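Methylmalonyl-CoA carboxyltransferase 12S subunit (Propionibacterium freudenreichii, PDB 1ON3) catalyses transfer of the carboxyl group from methylmalonyl-CoA to the biotin of the 1.3S subunit, forming propanoyl-CoA, and builds the hexameric core of transcarboxylase. Local coordinates at the interface of chains A and B and the interface of chains A and C. Residues are numbered along the deposited sequence; one frame, centred on the assembly and turned at random. Chains: chain A/B/C, Methylmalonyl-CoA carboxyltransferase 12S subunit.

Contact 1: the interface of chains A and B. Residues chain A 355, 358-359, 397, 399-400; chain B 517-519.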
ATOM      1  N   ASN A 355      20.849 -12.870 -10.407  1.00 11.35           N
ATOM      2  CA  ASN A 355      19.389 -12.793 -10.284  1.00 15.08           C
ATOM      3  C   ASN A 355      18.855 -13.620  -9.128  1.00 13.29           C
ATOM      4  O   ASN A 355      17.978 -13.162  -8.389  1.00 14.68           O
ATOM      5  CB  ASN A 355      18.716 -13.271 -11.565  1.00 16.71           C
ATOM      6  CG  ASN A 355      18.733 -12.223 -12.661  1.00 27.28           C
ATOM      7  OD1 ASN A 355      18.529 -12.537 -13.835  1.00 26.20           O
ATOM      8  ND2 ASN A 355      18.961 -10.970 -12.283  1.00 19.71           N
ATOM      9  N   ASP A 358      19.795 -12.046  -5.733  1.00 11.56           N
ATOM     10  CA  ASP A 358      18.968 -10.875  -5.482  1.00  9.93           C
ATOM     11  C   ASP A 358      17.578 -11.299  -5.007  1.00  9.20           C
ATOM     12  O   ASP A 358      17.028 -10.705  -4.075  1.00 11.31           O
ATOM     13  CB  ASP A 358      18.826 -10.031  -6.745  1.00  9.80           C
ATOM     14  CG  ASP A 358      18.090  -8.737  -6.487  1.00 16.54           C
ATOM     15  OD1 ASP A 358      17.120  -8.466  -7.209  1.00 13.86           O
ATOM     16  OD2 ASP A 358      18.483  -7.993  -5.558  1.00 14.92           O
ATOM     17  N   SER A 359      17.000 -12.313  -5.645  1.00 13.42           N
ATOM     18  CA  SER A 359      15.666 -12.773  -5.250  1.00 15.34           C
ATOM     19  C   SER A 359      15.613 -13.221  -3.803  1.00 16.00           C
ATOM     20  O   SER A 359      14.597 -13.031  -3.131  1.00 15.44           O
ATOM     21  CB  SER A 359      15.185 -13.942  -6.121  1.00 13.21           C
ATOM     22  OG  SER A 359      14.671 -13.482  -7.358  1.00 21.20           O
ATOM     23  N   GLU A 397      19.529  -4.299 -11.872  1.00 13.24           N
ATOM     24  CA  GLU A 397      18.235  -4.573 -11.245  1.00 18.01           C
ATOM     25  C   GLU A 397      18.358  -5.020  -9.778  1.00 13.74           C
ATOM     26  O   GLU A 397      17.426  -4.848  -8.981  1.00 13.49           O
ATOM     27  CB  GLU A 397      17.506  -5.667 -12.047  1.00 18.64           C
ATOM     28  CG  GLU A 397      16.127  -6.070 -11.545  1.00 31.07           C
ATOM     29  CD  GLU A 397      15.012  -5.174 -12.074  1.00 39.22           C
ATOM     30  OE1 GLU A 397      13.829  -5.537 -11.900  1.00 43.25           O
ATOM     31  OE2 GLU A 397      15.311  -4.109 -12.657  1.00 42.95           O
ATOM     32  N   THR A 399      19.051  -5.278  -5.879  1.00 13.27           N
ATOM     33  CA  THR A 399      19.004  -4.325  -4.782  1.00 10.18           C
ATOM     34  C   THR A 399      19.734  -4.815  -3.536  1.00 12.55           C
ATOM     35  O   THR A 399      19.820  -4.085  -2.556  1.00 12.64           O
ATOM     36  CB  THR A 399      17.547  -3.995  -4.392  1.00 13.94           C
ATOM     37  OG1 THR A 399      16.822  -5.213  -4.185  1.00 10.21           O
ATOM     38  CG2 THR A 399      16.886  -3.157  -5.481  1.00 13.55           C
ATOM     39  N   VAL A 400      20.241  -6.046  -3.553  1.00 11.77           N
ATOM     40  CA  VAL A 400      20.977  -6.551  -2.392  1.00  8.82           C
ATOM     41  C   VAL A 400      22.270  -5.754  -2.339  1.00 10.71           C
ATOM     42  O   VAL A 400      22.611  -5.052  -3.299  1.00 11.99           O
ATOM     43  CB  VAL A 400      21.393  -8.056  -2.526  1.00 10.23           C
ATOM     44  CG1 VAL A 400      20.186  -8.971  -2.425  1.00 11.87           C
ATOM     45  CG2 VAL A 400      22.124  -8.273  -3.837  1.00  9.42           C
TER
ATOM     46  N   LYS B 517      10.605  -9.943  -5.621  1.00 17.10           N
ATOM     47  CA  LYS B 517      11.301  -8.867  -6.315  1.00 16.03           C
ATOM     48  C   LYS B 517      11.131  -9.186  -7.799  1.00 19.38           C
ATOM     49  O   LYS B 517      10.850  -8.313  -8.608  1.00 15.02           O
ATOM     50  CB  LYS B 517      12.788  -8.862  -6.005  1.00 12.43           C
ATOM     51  CG  LYS B 517      13.174  -8.481  -4.604  1.00 16.53           C
ATOM     52  CD  LYS B 517      14.671  -8.217  -4.619  1.00 15.04           C
ATOM     53  CE  LYS B 517      15.213  -8.029  -3.246  1.00 17.19           C
ATOM     54  NZ  LYS B 517      16.687  -7.912  -3.314  1.00 14.98           N
ATOM     55  N   HIS B 518      11.327 -10.461  -8.129  1.00 18.22           N
ATOM     56  CA  HIS B 518      11.200 -10.969  -9.496  1.00 20.11           C
ATOM     57  C   HIS B 518      11.416 -12.475  -9.432  1.00 19.91           C
ATOM     58  O   HIS B 518      11.978 -12.982  -8.459  1.00 25.32           O
ATOM     59  CB  HIS B 518      12.247 -10.324 -10.422  1.00 16.89           C
ATOM     60  CG  HIS B 518      13.656 -10.418  -9.917  1.00 19.98           C
ATOM     61  ND1 HIS B 518      14.372 -11.595  -9.913  1.00 14.22           N
ATOM     62  CD2 HIS B 518      14.465  -9.486  -9.355  1.00 18.22           C
ATOM     63  CE1 HIS B 518      15.558 -11.388  -9.364  1.00 15.73           C
ATOM     64  NE2 HIS B 518      15.640 -10.117  -9.015  1.00 16.44           N
ATOM     65  N   GLY B 519      10.945 -13.189 -10.449  1.00 22.03           N
ATOM     66  CA  GLY B 519      11.133 -14.626 -10.501  1.00 19.93           C
ATOM     67  C   GLY B 519      12.519 -14.907 -11.062  1.00 20.68           C
ATOM     68  O   GLY B 519      13.295 -13.974 -11.262  1.00 18.79           O
TER
HETATM   69  O   HOH W   1      12.312 -12.340  -4.846  1.00 15.44           O
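The C-terminal end of helix 344-359 in chain A, together with the loop that follows helix 384-397, receives the C-terminal tail of chain B, whose residues B:Lys517 to B:Gly519 lie in an irregular stretch. A:Asp358 is the hub of the patch. Its CG stands anti to the backbone N (chi1 -174°), which carries the carboxylate to the tail, and the turn about CB-CG then points OD1 at B:His518 and OD2 at B:Lys517. A:Asp358 OD1 takes the ring N-H of B:His518, with B:His518 NE2 to A:Asp358 OD1 2.9 Å, through its anti lone pair; carboxylate and imidazole are nearly coplanar, 25° apart. OD2 is gripped from opposite faces of the carboxylate plane, by the backbone N of A:Thr399 and by the ammonium of B:Lys517, the latter a salt bridge of 2.9 Å between B:Lys517 NZ and A:Asp358 OD2.

A lysine suits this place because its extended chain beyond CG carries the charge to the C-terminal end of helix 344-359, and NZ can give several bonds at once: besides OD2, B:Lys517 NZ donates to the backbone O of A:Asp358 and, at 2.8 Å, to the hydroxyl OG1 of A:Thr399. The carbonyl at a helix C-terminus and the carboxylate would together favour a positive charge here. Replacing A:Asp358 with an alanine would probably leave the ammonium of B:Lys517 without its counter-charge and the imidazole of B:His518 freer to turn.

The histidine is also held within its own chain, where B:His518 ND1 donates to the backbone O of B:Gly519 at 2.9 Å in an almost straight bond (169° at H). This helps fix the ring's rotation and presents NE2 to the aspartate. Water 1 joins the backbone N of B:Lys517 to the backbone O of A:Ser359. The small A:Ser359 fits close beside the tail, its hydroxyl OG donating to the backbone O of B:His518 at 3.0 Å, from above the carbonyl plane.

Contact 2: the interface of chains A and C. Residues chain A 478, 488; chain C 15, 18-19, 22, 65.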
ATOM      1  N   TYR A 478      45.109   4.880  -8.626  1.00 19.39           N
ATOM      2  CA  TYR A 478      44.997   6.220  -8.074  1.00 15.44           C
ATOM      3  C   TYR A 478      44.123   7.152  -8.890  1.00 14.52           C
ATOM      4  O   TYR A 478      43.556   8.102  -8.353  1.00 16.01           O
ATOM      5  CB  TYR A 478      46.387   6.823  -7.873  1.00 18.59           C
ATOM      6  CG  TYR A 478      47.212   6.023  -6.902  1.00 20.18           C
ATOM      7  CD1 TYR A 478      48.049   5.000  -7.345  1.00 23.65           C
ATOM      8  CD2 TYR A 478      47.107   6.242  -5.530  1.00 23.06           C
ATOM      9  CE1 TYR A 478      48.761   4.216  -6.447  1.00 20.31           C
ATOM     10  CE2 TYR A 478      47.812   5.463  -4.622  1.00 22.09           C
ATOM     11  CZ  TYR A 478      48.636   4.452  -5.087  1.00 22.71           C
ATOM     12  OH  TYR A 478      49.317   3.671  -4.188  1.00 22.61           O
ATOM     13  N   ASP A 488      38.514   3.432  -2.335  1.00 19.10           N
ATOM     14  CA  ASP A 488      39.858   3.482  -1.777  1.00 16.06           C
ATOM     15  C   ASP A 488      40.745   2.508  -2.534  1.00 17.35           C
ATOM     16  O   ASP A 488      40.259   1.639  -3.265  1.00 15.09           O
ATOM     17  CB  ASP A 488      39.764   3.033  -0.316  1.00 15.80           C
ATOM     18  CG  ASP A 488      40.990   3.359   0.503  1.00 18.42           C
ATOM     19  OD1 ASP A 488      41.091   2.812   1.624  1.00 17.96           O
ATOM     20  OD2 ASP A 488      41.843   4.155   0.065  1.00 20.55           O
TER
ATOM     21  N   ARG C  15      54.408  -1.735  -3.931  1.00 25.36           N
ATOM     22  CA  ARG C  15      53.235  -0.910  -4.202  1.00 25.43           C
ATOM     23  C   ARG C  15      52.429  -0.678  -2.929  1.00 22.30           C
ATOM     24  O   ARG C  15      51.796   0.367  -2.768  1.00 21.38           O
ATOM     25  CB  ARG C  15      52.354  -1.559  -5.268  1.00 25.21           C
ATOM     26  CG  ARG C  15      53.016  -1.624  -6.633  1.00 30.51           C
ATOM     27  CD  ARG C  15      52.006  -1.926  -7.713  1.00 27.16           C
ATOM     28  NE  ARG C  15      52.646  -2.110  -9.006  1.00 30.44           N
ATOM     29  CZ  ARG C  15      52.002  -2.084 -10.166  1.00 32.76           C
ATOM     30  NH1 ARG C  15      50.690  -1.874 -10.195  1.00 32.49           N
ATOM     31  NH2 ARG C  15      52.668  -2.267 -11.297  1.00 27.95           N
ATOM     32  N   GLN C  18      54.199   1.983  -1.076  1.00 15.74           N
ATOM     33  CA  GLN C  18      53.971   3.229  -1.788  1.00 20.81           C
ATOM     34  C   GLN C  18      52.594   3.785  -1.420  1.00 22.64           C
ATOM     35  O   GLN C  18      52.430   4.983  -1.210  1.00 21.70           O
ATOM     36  CB  GLN C  18      54.058   2.966  -3.288  1.00 29.00           C
ATOM     37  CG  GLN C  18      53.695   4.139  -4.158  1.00 41.31           C
ATOM     38  CD  GLN C  18      53.881   3.836  -5.630  1.00 46.87           C
ATOM     39  OE1 GLN C  18      53.251   2.926  -6.179  1.00 48.40           O
ATOM     40  NE2 GLN C  18      54.754   4.598  -6.282  1.00 51.16           N
ATOM     41  N   LEU C  19      51.612   2.893  -1.344  1.00 21.00           N
ATOM     42  CA  LEU C  19      50.253   3.268  -0.984  1.00 14.91           C
ATOM     43  C   LEU C  19      50.238   3.898   0.403  1.00 18.00           C
ATOM     44  O   LEU C  19      49.594   4.932   0.623  1.00 19.58           O
ATOM     45  CB  LEU C  19      49.363   2.024  -1.012  1.00 17.84           C
ATOM     46  CG  LEU C  19      47.915   2.126  -0.510  1.00 14.57           C
ATOM     47  CD1 LEU C  19      47.139   3.176  -1.311  1.00 17.33           C
ATOM     48  CD2 LEU C  19      47.255   0.754  -0.650  1.00 16.82           C
ATOM     49  N   GLN C  22      51.693   7.403   0.262  1.00 22.98           N
ATOM     50  CA  GLN C  22      50.769   8.305  -0.417  1.00 27.10           C
ATOM     51  C   GLN C  22      49.610   8.652   0.511  1.00 25.04           C
ATOM     52  O   GLN C  22      49.176   9.805   0.570  1.00 25.40           O
ATOM     53  CB  GLN C  22      50.202   7.648  -1.680  1.00 28.28           C
ATOM     54  CG  GLN C  22      51.222   7.220  -2.713  1.00 37.47           C
ATOM     55  CD  GLN C  22      52.035   8.377  -3.241  1.00 44.49           C
ATOM     56  OE1 GLN C  22      52.919   8.898  -2.557  1.00 49.79           O
ATOM     57  NE2 GLN C  22      51.733   8.798  -4.466  1.00 48.67           N
ATOM     58  N   PHE C  65      41.572   9.445  -1.425  1.00 15.76           N
ATOM     59  CA  PHE C  65      42.303   9.742  -2.652  1.00 19.56           C
ATOM     60  C   PHE C  65      41.476  10.425  -3.740  1.00 18.73           C
ATOM     61  O   PHE C  65      41.947  10.577  -4.863  1.00 18.24           O
ATOM     62  CB  PHE C  65      42.920   8.458  -3.230  1.00 17.67           C
ATOM     63  CG  PHE C  65      44.070   7.907  -2.426  1.00 22.55           C
ATOM     64  CD1 PHE C  65      43.875   6.879  -1.509  1.00 22.28           C
ATOM     65  CD2 PHE C  65      45.362   8.397  -2.610  1.00 23.29           C
ATOM     66  CE1 PHE C  65      44.950   6.345  -0.788  1.00 22.25           C
ATOM     67  CE2 PHE C  65      46.440   7.869  -1.893  1.00 21.95           C
ATOM     68  CZ  PHE C  65      46.230   6.842  -0.984  1.00 23.07           C
TER
HETATM   69  O   HOH W   2      51.063   1.878  -5.000  1.00 18.45           O
HETATM   70  O   HOH W   3      44.183   9.803  -6.229  1.00 19.30           O
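A:Tyr478, on the short helix 477-482, lies alongside C:Phe65, and the two side chains point the same way. Their rings are nevertheless turned steeply against each other, 73° between planes, in an edge-to-face pair with centroids 5.5 Å apart. The tyrosine supplies the edge: C:Phe65 CE2 lies in the plane of its ring, 3.9 Å from A:Tyr478 CE2. Aromatic residues suit this arrangement, since ring hydrogens can point at a pi face without needing a polar partner.

Farther out, the tyrosine crosses C:Leu19 of helix 12-27 at a slant, meeting it with CE2 and OH. The leucine's CD1 branch makes the apolar part of this contact, C:Leu19 CD1 lying 4.1 Å from A:Tyr478 CE2. The phenol oxygen A:Tyr478 OH comes to 3.4 Å from C:Leu19 CA, so the end of the ring rests on the helix surface itself.

A tyrosine serves better here than a purely apolar ring because its hydroxyl has a polar task. A:Tyr478 OH meets water 2 at 2.6 Å, and that water, lying in the plane of the ring, also bonds the backbone O of C:Arg15 and the amide oxygen OE1 of C:Gln18. At the other end of the residue, water 3 links the backbone O of A:Tyr478 to the backbone O of C:Phe65.

While the tyrosine edge meets a face of the phenylalanine, the carboxylate of A:Asp488 approaches another part of that ring, its CD1 edge, in plane. A:Asp488 OD2 lies 3.7 Å from C:Phe65 CD1, where the slightly positive ring hydrogens would probably welcome it. Together the aromatic pair and the water bridges dock the N-terminal helix 12-27 of one subunit onto its neighbour, helping to hold the homohexamer together.

About 35 Å separates the centres of contact 1 and contact 2, and they have no residue or element in common, so chain A can engage chains B and C at once. Contact 1 belongs to a two-fold interface and has a twin with the chains exchanged, whereas contact 2 belongs to one that is not an exact two-fold. Contact 1 uses a C-terminal tail and direct charged bonds; contact 2 uses an N-terminal helix, ring packing and water. Both ends of the 12S chain thus serve in assembly, and repetition of the two in every copy probably helps to close the six-subunit core.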